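Local coordinates for DUF4973 domain-containing protein (Bacteroides thetaiotaomicron, PDB 4QNI), which is of unknown function but is probably an auxiliary nutrient-binding protein, built of two beta-rich domains, at residues L91-S105 and K124-L138. Residues are numbered along the deposited sequence; the frame is centred on the assembly and turned at random.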
ATOM      1  N   LEU A  91      24.483   1.329 -17.361  1.00 49.29           N
ATOM      2  CA  LEU A  91      23.828   0.825 -16.157  1.00 47.53           C
ATOM      3  C   LEU A  91      22.933  -0.371 -16.424  1.00 49.47           C
ATOM      4  O   LEU A  91      22.354  -0.903 -15.477  1.00 48.32           O
ATOM      5  CB  LEU A  91      22.978   1.955 -15.537  1.00 48.41           C
ATOM      6  CG  LEU A  91      23.716   3.229 -15.116  1.00 53.46           C
ATOM      7  CD1 LEU A  91      22.769   4.189 -14.451  1.00 54.81           C
ATOM      8  CD2 LEU A  91      24.864   2.918 -14.181  1.00 53.49           C
ATOM      9  N   TYR A  92      22.763  -0.770 -17.706  1.00 45.14           N
ATOM     10  CA  TYR A  92      21.860  -1.874 -18.070  1.00 42.65           C
ATOM     11  C   TYR A  92      22.256  -3.185 -17.429  1.00 46.05           C
ATOM     12  O   TYR A  92      23.437  -3.401 -17.193  1.00 45.97           O
ATOM     13  CB  TYR A  92      21.866  -2.092 -19.581  1.00 42.37           C
ATOM     14  CG  TYR A  92      21.018  -1.161 -20.419  1.00 43.66           C
ATOM     15  CD1 TYR A  92      20.442  -0.022 -19.870  1.00 45.44           C
ATOM     16  CD2 TYR A  92      20.788  -1.425 -21.766  1.00 45.14           C
ATOM     17  CE1 TYR A  92      19.655   0.830 -20.638  1.00 47.21           C
ATOM     18  CE2 TYR A  92      19.985  -0.590 -22.542  1.00 47.00           C
ATOM     19  CZ  TYR A  92      19.416   0.531 -21.972  1.00 55.61           C
ATOM     20  OH  TYR A  92      18.653   1.358 -22.756  1.00 57.89           O
ATOM     21  N   TYR A  93      21.280  -4.064 -17.161  1.00 41.75           N
ATOM     22  CA  TYR A  93      21.562  -5.433 -16.743  1.00 41.08           C
ATOM     23  C   TYR A  93      22.043  -6.152 -17.982  1.00 45.76           C
ATOM     24  O   TYR A  93      21.438  -5.977 -19.054  1.00 47.98           O
ATOM     25  CB  TYR A  93      20.321  -6.113 -16.144  1.00 41.56           C
ATOM     26  CG  TYR A  93      19.834  -5.466 -14.872  1.00 43.69           C
ATOM     27  CD1 TYR A  93      20.500  -5.667 -13.667  1.00 44.94           C
ATOM     28  CD2 TYR A  93      18.685  -4.678 -14.861  1.00 45.51           C
ATOM     29  CE1 TYR A  93      20.053  -5.080 -12.486  1.00 47.10           C
ATOM     30  CE2 TYR A  93      18.223  -4.087 -13.682  1.00 47.02           C
ATOM     31  CZ  TYR A  93      18.907  -4.299 -12.494  1.00 56.10           C
ATOM     32  OH  TYR A  93      18.494  -3.706 -11.321  1.00 61.10           O
ATOM     33  N   GLU A  94      23.163  -6.855 -17.895  1.00 40.66           N
ATOM     34  CA  GLU A  94      23.712  -7.528 -19.069  1.00 39.24           C
ATOM     35  C   GLU A  94      23.162  -8.925 -19.162  1.00 40.50           C
ATOM     36  O   GLU A  94      22.960  -9.604 -18.173  1.00 39.47           O
ATOM     37  CB  GLU A  94      25.246  -7.534 -19.077  1.00 41.15           C
ATOM     38  CG  GLU A  94      25.864  -6.168 -19.331  1.00 55.89           C
ATOM     39  CD  GLU A  94      25.611  -5.521 -20.685  1.00 76.04           C
ATOM     40  OE1 GLU A  94      25.647  -6.227 -21.722  1.00 52.71           O
ATOM     41  OE2 GLU A  94      25.413  -4.285 -20.705  1.00 78.12           O
ATOM     42  N   ASP A  95      22.880  -9.325 -20.373  1.00 40.63           N
ATOM     43  CA  ASP A  95      22.277 -10.601 -20.720  1.00 40.58           C
ATOM     44  C   ASP A  95      23.293 -11.760 -20.671  1.00 44.62           C
ATOM     45  O   ASP A  95      24.011 -12.017 -21.625  1.00 43.58           O
ATOM     46  CB  ASP A  95      21.674 -10.473 -22.125  1.00 42.23           C
ATOM     47  CG  ASP A  95      20.734 -11.586 -22.499  1.00 45.64           C
ATOM     48  OD1 ASP A  95      20.694 -12.594 -21.771  1.00 41.76           O
ATOM     49  OD2 ASP A  95      20.018 -11.438 -23.519  1.00 57.16           O
HETATM   50  N   MSE A  96      23.260 -12.496 -19.585  1.00 42.05           N
HETATM   51  CA  MSE A  96      24.095 -13.666 -19.319  1.00 41.69           C
HETATM   52  C   MSE A  96      23.793 -14.837 -20.234  1.00 45.88           C
HETATM   53  O   MSE A  96      24.675 -15.676 -20.435  1.00 45.70           O
HETATM   54  CB  MSE A  96      23.850 -14.110 -17.888  1.00 42.97           C
HETATM   55  CG  MSE A  96      25.012 -14.782 -17.273  1.00 49.80           C
HETATM   56 SE   MSE A  96      24.460 -15.223 -15.494  0.75 55.68          SE
HETATM   57  CE  MSE A  96      26.185 -15.532 -14.803  1.00 52.15           C
ATOM     58  N   GLY A  97      22.553 -14.917 -20.728  1.00 42.78           N
ATOM     59  CA  GLY A  97      22.117 -15.986 -21.622  1.00 43.38           C
ATOM     60  C   GLY A  97      22.274 -15.701 -23.105  1.00 48.65           C
ATOM     61  O   GLY A  97      21.836 -16.500 -23.935  1.00 49.90           O
ATOM     62  N   ALA A  98      22.939 -14.586 -23.460  1.00 45.33           N
ATOM     63  CA  ALA A  98      23.152 -14.211 -24.860  1.00 45.68           C
ATOM     64  C   ALA A  98      23.999 -15.250 -25.609  1.00 48.64           C
ATOM     65  O   ALA A  98      24.778 -15.992 -24.993  1.00 47.51           O
ATOM     66  CB  ALA A  98      23.796 -12.829 -24.954  1.00 46.26           C
ATOM     67  N   GLU A  99      23.802 -15.304 -26.944  1.00 45.74           N
ATOM     68  CA  GLU A  99      24.466 -16.191 -27.897  1.00 46.43           C
ATOM     69  C   GLU A  99      25.973 -16.139 -27.745  1.00 49.66           C
ATOM     70  O   GLU A  99      26.554 -15.054 -27.833  1.00 50.45           O
ATOM     71  CB  GLU A  99      24.078 -15.783 -29.337  1.00 49.19           C
ATOM     72  CG  GLU A  99      24.556 -16.714 -30.447  1.00 61.67           C
ATOM     73  CD  GLU A  99      24.068 -18.147 -30.363  1.00 79.80           C
ATOM     74  OE1 GLU A  99      22.879 -18.365 -30.028  1.00 84.09           O
ATOM     75  OE2 GLU A  99      24.900 -19.054 -30.582  1.00 64.71           O
ATOM     76  N   GLY A 100      26.577 -17.301 -27.497  1.00 45.10           N
ATOM     77  CA  GLY A 100      28.023 -17.452 -27.369  1.00 45.31           C
ATOM     78  C   GLY A 100      28.602 -17.395 -25.972  1.00 49.61           C
ATOM     79  O   GLY A 100      29.769 -17.759 -25.787  1.00 49.82           O
ATOM     80  N   LEU A 101      27.831 -16.871 -24.985  1.00 46.15           N
ATOM     81  CA  LEU A 101      28.328 -16.776 -23.598  1.00 45.57           C
ATOM     82  C   LEU A 101      28.365 -18.163 -22.998  1.00 52.66           C
ATOM     83  O   LEU A 101      27.573 -19.039 -23.362  1.00 54.58           O
ATOM     84  CB  LEU A 101      27.502 -15.811 -22.718  1.00 43.75           C
ATOM     85  CG  LEU A 101      27.492 -14.333 -23.151  1.00 48.27           C
ATOM     86  CD1 LEU A 101      26.730 -13.489 -22.194  1.00 45.59           C
ATOM     87  CD2 LEU A 101      28.873 -13.768 -23.214  1.00 52.61           C
ATOM     88  N   ALA A 102      29.319 -18.390 -22.150  1.00 50.37           N
ATOM     89  CA  ALA A 102      29.473 -19.710 -21.568  1.00 51.04           C
ATOM     90  C   ALA A 102      29.387 -19.640 -20.036  1.00 48.16           C
ATOM     91  O   ALA A 102      29.985 -20.455 -19.339  1.00 44.22           O
ATOM     92  CB  ALA A 102      30.797 -20.315 -22.025  1.00 53.69           C
ATOM     93  N   TYR A 103      28.583 -18.678 -19.532  1.00 42.39           N
ATOM     94  CA  TYR A 103      28.397 -18.494 -18.108  1.00 40.49           C
ATOM     95  C   TYR A 103      27.334 -19.407 -17.582  1.00 43.68           C
ATOM     96  O   TYR A 103      27.493 -19.944 -16.501  1.00 44.10           O
ATOM     97  CB  TYR A 103      28.044 -17.039 -17.792  1.00 40.03           C
ATOM     98  CG  TYR A 103      29.193 -16.073 -17.966  1.00 39.77           C
ATOM     99  CD1 TYR A 103      30.451 -16.349 -17.435  1.00 40.36           C
ATOM    100  CD2 TYR A 103      29.020 -14.866 -18.643  1.00 40.33           C
ATOM    101  CE1 TYR A 103      31.510 -15.457 -17.585  1.00 40.93           C
ATOM    102  CE2 TYR A 103      30.066 -13.951 -18.770  1.00 41.24           C
ATOM    103  CZ  TYR A 103      31.307 -14.249 -18.231  1.00 46.47           C
ATOM    104  OH  TYR A 103      32.351 -13.373 -18.382  1.00 49.53           O
ATOM    105  N   ALA A 104      26.270 -19.615 -18.359  1.00 39.88           N
ATOM    106  CA  ALA A 104      25.125 -20.374 -17.927  1.00 39.12           C
ATOM    107  C   ALA A 104      24.571 -21.293 -18.993  1.00 44.79           C
ATOM    108  O   ALA A 104      24.523 -20.939 -20.166  1.00 44.98           O
ATOM    109  CB  ALA A 104      24.034 -19.400 -17.518  1.00 39.05           C
ATOM    110  N   SER A 105      24.072 -22.438 -18.558  1.00 41.73           N
ATOM    111  CA  SER A 105      23.345 -23.384 -19.381  1.00 42.76           C
ATOM    112  C   SER A 105      22.163 -23.919 -18.555  1.00 49.25           C
ATOM    113  O   SER A 105      22.195 -23.878 -17.317  1.00 49.16           O
ATOM    114  CB  SER A 105      24.252 -24.505 -19.866  1.00 46.65           C
ATOM    115  OG  SER A 105      24.660 -25.301 -18.769  1.00 64.98           O
ATOM    116  N   LYS A 124      23.221 -24.582 -14.817  1.00 36.74           N
ATOM    117  CA  LYS A 124      24.645 -24.873 -14.623  1.00 35.82           C
ATOM    118  C   LYS A 124      25.410 -23.605 -14.885  1.00 40.64           C
ATOM    119  O   LYS A 124      25.025 -22.833 -15.762  1.00 40.84           O
ATOM    120  CB  LYS A 124      25.149 -26.032 -15.481  1.00 38.85           C
ATOM    121  CG  LYS A 124      24.363 -27.346 -15.323  1.00 46.65           C
ATOM    122  CD  LYS A 124      24.531 -28.019 -13.957  1.00 53.16           C
ATOM    123  CE  LYS A 124      24.378 -29.519 -14.093  1.00 63.21           C
ATOM    124  NZ  LYS A 124      24.225 -30.189 -12.777  1.00 73.15           N
ATOM    125  N   PHE A 125      26.441 -23.345 -14.083  1.00 36.98           N
ATOM    126  CA  PHE A 125      27.189 -22.112 -14.189  1.00 36.46           C
ATOM    127  C   PHE A 125      28.683 -22.336 -14.226  1.00 42.88           C
ATOM    128  O   PHE A 125      29.219 -23.226 -13.565  1.00 40.31           O
ATOM    129  CB  PHE A 125      26.879 -21.169 -13.011  1.00 36.78           C
ATOM    130  CG  PHE A 125      25.468 -20.661 -12.957  1.00 37.06           C
ATOM    131  CD1 PHE A 125      25.074 -19.576 -13.732  1.00 37.07           C
ATOM    132  CD2 PHE A 125      24.540 -21.231 -12.089  1.00 38.25           C
ATOM    133  CE1 PHE A 125      23.773 -19.082 -13.656  1.00 36.72           C
ATOM    134  CE2 PHE A 125      23.233 -20.735 -12.015  1.00 39.24           C
ATOM    135  CZ  PHE A 125      22.849 -19.693 -12.826  1.00 36.82           C
ATOM    136  N   ASP A 126      29.349 -21.458 -14.989  1.00 41.01           N
ATOM    137  CA  ASP A 126      30.790 -21.377 -15.121  1.00 40.68           C
ATOM    138  C   ASP A 126      31.113 -19.917 -14.908  1.00 42.53           C
ATOM    139  O   ASP A 126      30.926 -19.099 -15.816  1.00 41.37           O
ATOM    140  CB  ASP A 126      31.286 -21.921 -16.469  1.00 42.84           C
ATOM    141  CG  ASP A 126      32.797 -22.065 -16.524  1.00 48.76           C
ATOM    142  OD1 ASP A 126      33.476 -21.595 -15.583  1.00 48.18           O
ATOM    143  OD2 ASP A 126      33.299 -22.662 -17.493  1.00 56.54           O
ATOM    144  N   PHE A 127      31.475 -19.582 -13.660  1.00 36.80           N
ATOM    145  CA  PHE A 127      31.724 -18.216 -13.240  1.00 34.90           C
ATOM    146  C   PHE A 127      33.188 -17.816 -13.395  1.00 41.60           C
ATOM    147  O   PHE A 127      33.545 -16.680 -13.098  1.00 42.31           O
ATOM    148  CB  PHE A 127      31.270 -18.023 -11.801  1.00 35.65           C
ATOM    149  CG  PHE A 127      29.798 -18.228 -11.468  1.00 36.53           C
ATOM    150  CD1 PHE A 127      28.807 -17.517 -12.146  1.00 38.15           C
ATOM    151  CD2 PHE A 127      29.413 -19.034 -10.393  1.00 37.30           C
ATOM    152  CE1 PHE A 127      27.457 -17.664 -11.801  1.00 38.97           C
ATOM    153  CE2 PHE A 127      28.063 -19.166 -10.039  1.00 40.13           C
ATOM    154  CZ  PHE A 127      27.097 -18.465 -10.730  1.00 38.05           C
ATOM    155  N   ARG A 128      34.034 -18.722 -13.870  1.00 40.26           N
ATOM    156  CA  ARG A 128      35.450 -18.417 -14.074  1.00 41.15           C
ATOM    157  C   ARG A 128      35.646 -17.159 -14.929  1.00 45.31           C
ATOM    158  O   ARG A 128      35.107 -17.047 -16.033  1.00 45.65           O
ATOM    159  CB  ARG A 128      36.160 -19.606 -14.708  1.00 39.99           C
ATOM    160  CG  ARG A 128      36.364 -20.714 -13.688  1.00 44.01           C
ATOM    161  CD  ARG A 128      37.017 -21.918 -14.297  1.00 40.42           C
ATOM    162  NE  ARG A 128      36.254 -22.455 -15.420  1.00 47.72           N
ATOM    163  CZ  ARG A 128      36.723 -23.337 -16.294  1.00 61.64           C
ATOM    164  NH1 ARG A 128      37.970 -23.783 -16.193  1.00 55.24           N
ATOM    165  NH2 ARG A 128      35.949 -23.788 -17.267  1.00 49.02           N
ATOM    166  N   ASN A 129      36.364 -16.198 -14.356  1.00 40.67           N
ATOM    167  CA  ASN A 129      36.744 -14.896 -14.908  1.00 40.43           C
ATOM    168  C   ASN A 129      35.573 -13.971 -15.160  1.00 43.53           C
ATOM    169  O   ASN A 129      35.735 -12.996 -15.901  1.00 42.50           O
ATOM    170  CB  ASN A 129      37.587 -15.026 -16.175  1.00 43.05           C
ATOM    171  CG  ASN A 129      38.912 -15.643 -15.885  1.00 57.91           C
ATOM    172  OD1 ASN A 129      39.638 -15.225 -14.986  1.00 57.04           O
ATOM    173  ND2 ASN A 129      39.200 -16.706 -16.573  1.00 52.56           N
ATOM    174  N   ILE A 130      34.408 -14.221 -14.514  1.00 40.83           N
ATOM    175  CA  ILE A 130      33.267 -13.332 -14.692  1.00 39.51           C
ATOM    176  C   ILE A 130      33.650 -11.927 -14.141  1.00 43.86           C
ATOM    177  O   ILE A 130      34.385 -11.814 -13.147  1.00 45.07           O
ATOM    178  CB  ILE A 130      31.967 -13.903 -14.058  1.00 42.01           C
ATOM    179  CG1 ILE A 130      30.716 -13.258 -14.702  1.00 42.22           C
ATOM    180  CG2 ILE A 130      31.955 -13.824 -12.485  1.00 41.30           C
ATOM    181  CD1 ILE A 130      29.384 -13.905 -14.329  1.00 45.62           C
ATOM    182  N   ASP A 131      33.254 -10.885 -14.869  1.00 38.09           N
ATOM    183  CA  ASP A 131      33.437  -9.510 -14.452  1.00 36.79           C
ATOM    184  C   ASP A 131      32.090  -9.077 -13.906  1.00 40.60           C
ATOM    185  O   ASP A 131      31.142  -8.873 -14.669  1.00 39.90           O
ATOM    186  CB  ASP A 131      33.913  -8.621 -15.625  1.00 38.26           C
ATOM    187  CG  ASP A 131      34.319  -7.210 -15.197  1.00 43.33           C
ATOM    188  OD1 ASP A 131      33.877  -6.759 -14.112  1.00 41.63           O
ATOM    189  OD2 ASP A 131      35.108  -6.575 -15.917  1.00 52.97           O
HETATM  190  N   MSE A 132      31.980  -9.005 -12.583  1.00 37.50           N
HETATM  191  CA  MSE A 132      30.727  -8.676 -11.910  1.00 35.30           C
HETATM  192  C   MSE A 132      30.348  -7.182 -12.045  1.00 41.98           C
HETATM  193  O   MSE A 132      29.251  -6.793 -11.616  1.00 41.16           O
HETATM  194  CB  MSE A 132      30.753  -9.141 -10.448  1.00 35.85           C
HETATM  195  CG  MSE A 132      30.681 -10.673 -10.312  1.00 39.76           C
HETATM  196 SE   MSE A 132      28.963 -11.392 -10.958  0.75 44.42          SE
HETATM  197  CE  MSE A 132      27.818 -10.716  -9.572  1.00 38.79           C
ATOM    198  N   SER A 133      31.207  -6.389 -12.735  1.00 40.27           N
ATOM    199  CA  SER A 133      30.985  -4.976 -13.095  1.00 40.85           C
ATOM    200  C   SER A 133      29.791  -4.874 -14.014  1.00 46.34           C
ATOM    201  O   SER A 133      29.078  -3.875 -14.016  1.00 46.22           O
ATOM    202  CB  SER A 133      32.206  -4.410 -13.805  1.00 44.06           C
ATOM    203  OG  SER A 133      32.920  -3.661 -12.850  1.00 60.61           O
ATOM    204  N   GLU A 134      29.608  -5.917 -14.826  1.00 43.02           N
ATOM    205  CA  GLU A 134      28.449  -6.109 -15.682  1.00 43.05           C
ATOM    206  C   GLU A 134      27.394  -6.611 -14.756  1.00 48.83           C
ATOM    207  O   GLU A 134      27.672  -7.498 -13.941  1.00 49.89           O
ATOM    208  CB  GLU A 134      28.752  -7.135 -16.804  1.00 44.18           C
ATOM    209  CG  GLU A 134      30.050  -6.931 -17.564  1.00 47.93           C
ATOM    210  CD  GLU A 134      30.180  -5.638 -18.342  1.00 62.72           C
ATOM    211  OE1 GLU A 134      29.162  -5.149 -18.884  1.00 54.56           O
ATOM    212  OE2 GLU A 134      31.309  -5.099 -18.388  1.00 66.46           O
ATOM    213  N   LYS A 135      26.215  -6.037 -14.789  1.00 45.66           N
ATOM    214  CA  LYS A 135      25.170  -6.468 -13.849  1.00 43.05           C
ATOM    215  C   LYS A 135      24.489  -7.685 -14.494  1.00 44.02           C
ATOM    216  O   LYS A 135      23.407  -7.567 -15.071  1.00 42.74           O
ATOM    217  CB  LYS A 135      24.224  -5.278 -13.569  1.00 45.72           C
ATOM    218  CG  LYS A 135      24.931  -4.068 -12.898  1.00 48.32           C
ATOM    219  CD  LYS A 135      24.223  -2.711 -13.129  1.00 47.32           C
ATOM    220  CE  LYS A 135      22.785  -2.659 -12.659  1.00 51.65           C
ATOM    221  NZ  LYS A 135      22.275  -1.259 -12.665  1.00 74.11           N
ATOM    222  N   TRP A 136      25.215  -8.833 -14.504  1.00 39.06           N
ATOM    223  CA  TRP A 136      24.814 -10.068 -15.183  1.00 37.10           C
ATOM    224  C   TRP A 136      23.476 -10.574 -14.683  1.00 40.66           C
ATOM    225  O   TRP A 136      23.282 -10.754 -13.487  1.00 39.42           O
ATOM    226  CB  TRP A 136      25.874 -11.164 -15.057  1.00 34.84           C
ATOM    227  CG  TRP A 136      27.144 -10.872 -15.824  1.00 36.49           C
ATOM    228  CD1 TRP A 136      28.373 -10.613 -15.297  1.00 39.12           C
ATOM    229  CD2 TRP A 136      27.295 -10.794 -17.255  1.00 36.46           C
ATOM    230  NE1 TRP A 136      29.291 -10.433 -16.309  1.00 39.17           N
ATOM    231  CE2 TRP A 136      28.655 -10.535 -17.517  1.00 40.65           C
ATOM    232  CE3 TRP A 136      26.421 -10.971 -18.344  1.00 38.27           C
ATOM    233  CZ2 TRP A 136      29.160 -10.421 -18.825  1.00 40.64           C
ATOM    234  CZ3 TRP A 136      26.920 -10.859 -19.636  1.00 39.88           C
ATOM    235  CH2 TRP A 136      28.273 -10.584 -19.865  1.00 40.87           C
ATOM    236  N   VAL A 137      22.572 -10.813 -15.624  1.00 36.84           N
ATOM    237  CA  VAL A 137      21.225 -11.293 -15.378  1.00 36.83           C
ATOM    238  C   VAL A 137      20.936 -12.459 -16.340  1.00 41.34           C
ATOM    239  O   VAL A 137      21.319 -12.392 -17.520  1.00 41.05           O
ATOM    240  CB  VAL A 137      20.233 -10.091 -15.584  1.00 40.29           C
ATOM    241  CG1 VAL A 137      18.879 -10.522 -16.114  1.00 40.58           C
ATOM    242  CG2 VAL A 137      20.068  -9.289 -14.312  1.00 39.62           C
ATOM    243  N   LEU A 138      20.207 -13.484 -15.863  1.00 34.73           N
ATOM    244  CA  LEU A 138      19.795 -14.563 -16.740  1.00 34.33           C
ATOM    245  C   LEU A 138      18.290 -14.427 -16.960  1.00 38.85           C
ATOM    246  O   LEU A 138      17.533 -14.703 -16.024  1.00 37.55           O
ATOM    247  CB  LEU A 138      20.178 -15.944 -16.166  1.00 33.81           C
ATOM    248  CG  LEU A 138      19.784 -17.166 -17.010  1.00 36.91           C
ATOM    249  CD1 LEU A 138      20.484 -17.140 -18.371  1.00 35.85           C
ATOM    250  CD2 LEU A 138      20.079 -18.481 -16.241  1.00 36.50           C
TER
HETATM  251  O   HOH W   1      25.939  -3.626 -16.775  1.00 55.37           O
HETATM  252  O   HOH W   2      32.177 -10.944 -17.579  1.00 35.06           O
HETATM  253  O   HOH W   3      34.594 -14.480 -18.459  1.00 51.87           O
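Two strand pairings join 91-105 to 124-138 in the N-terminal beta-rich region (DUF4973, E-set clan, consistent with an E-set-like fold): Glu94 and Asp95 run parallel to Trp136 and Val137 in a mixed sheet, while Ala104 and Ser105 pair antiparallel with Phe125 and Lys124 in a second. The chain passes from one sheet to the other twice, and hydrophobic side chains fill the crossing. On the parallel side Glu94 N donates to Lys135 O and Glu94 O accepts from Val137 N (2.8 Å); Ser105 and Lys124 exchange two backbone bonds on the other. Met96, present as selenomethionine, has an unbranched side chain long enough to reach between the sheets: with CG anti to the backbone N (chi1 -151°), its CE reaches Ile130 CD1 at 3.6 Å and the edge of the Phe127 ring. The broad indole of Trp136 is clasped between Glu94 CB on one face and the edge of Tyr103 on the other, a T-shaped pair with planes at 61° in which Tyr103 CE2 lies 3.6 Å from Trp136 CZ2. Ile130 CG1 sits over one face of Tyr103, and the phenol OH meets two waters, one bound to Asp131 N and the other weakly to Asn129 O. A leucine in place of Tyr103 would probably cover less of that indole face, pack Ile130 less fully and leave both waters without their common partner. Lys135, bent at chi3 (58°), makes a cation-pi contact, NZ 4.8 Å from the Tyr93 ring centroid; NZ also bonds Tyr85 OH and donates to Leu91 O in the carbonyl plane at 2.8 Å.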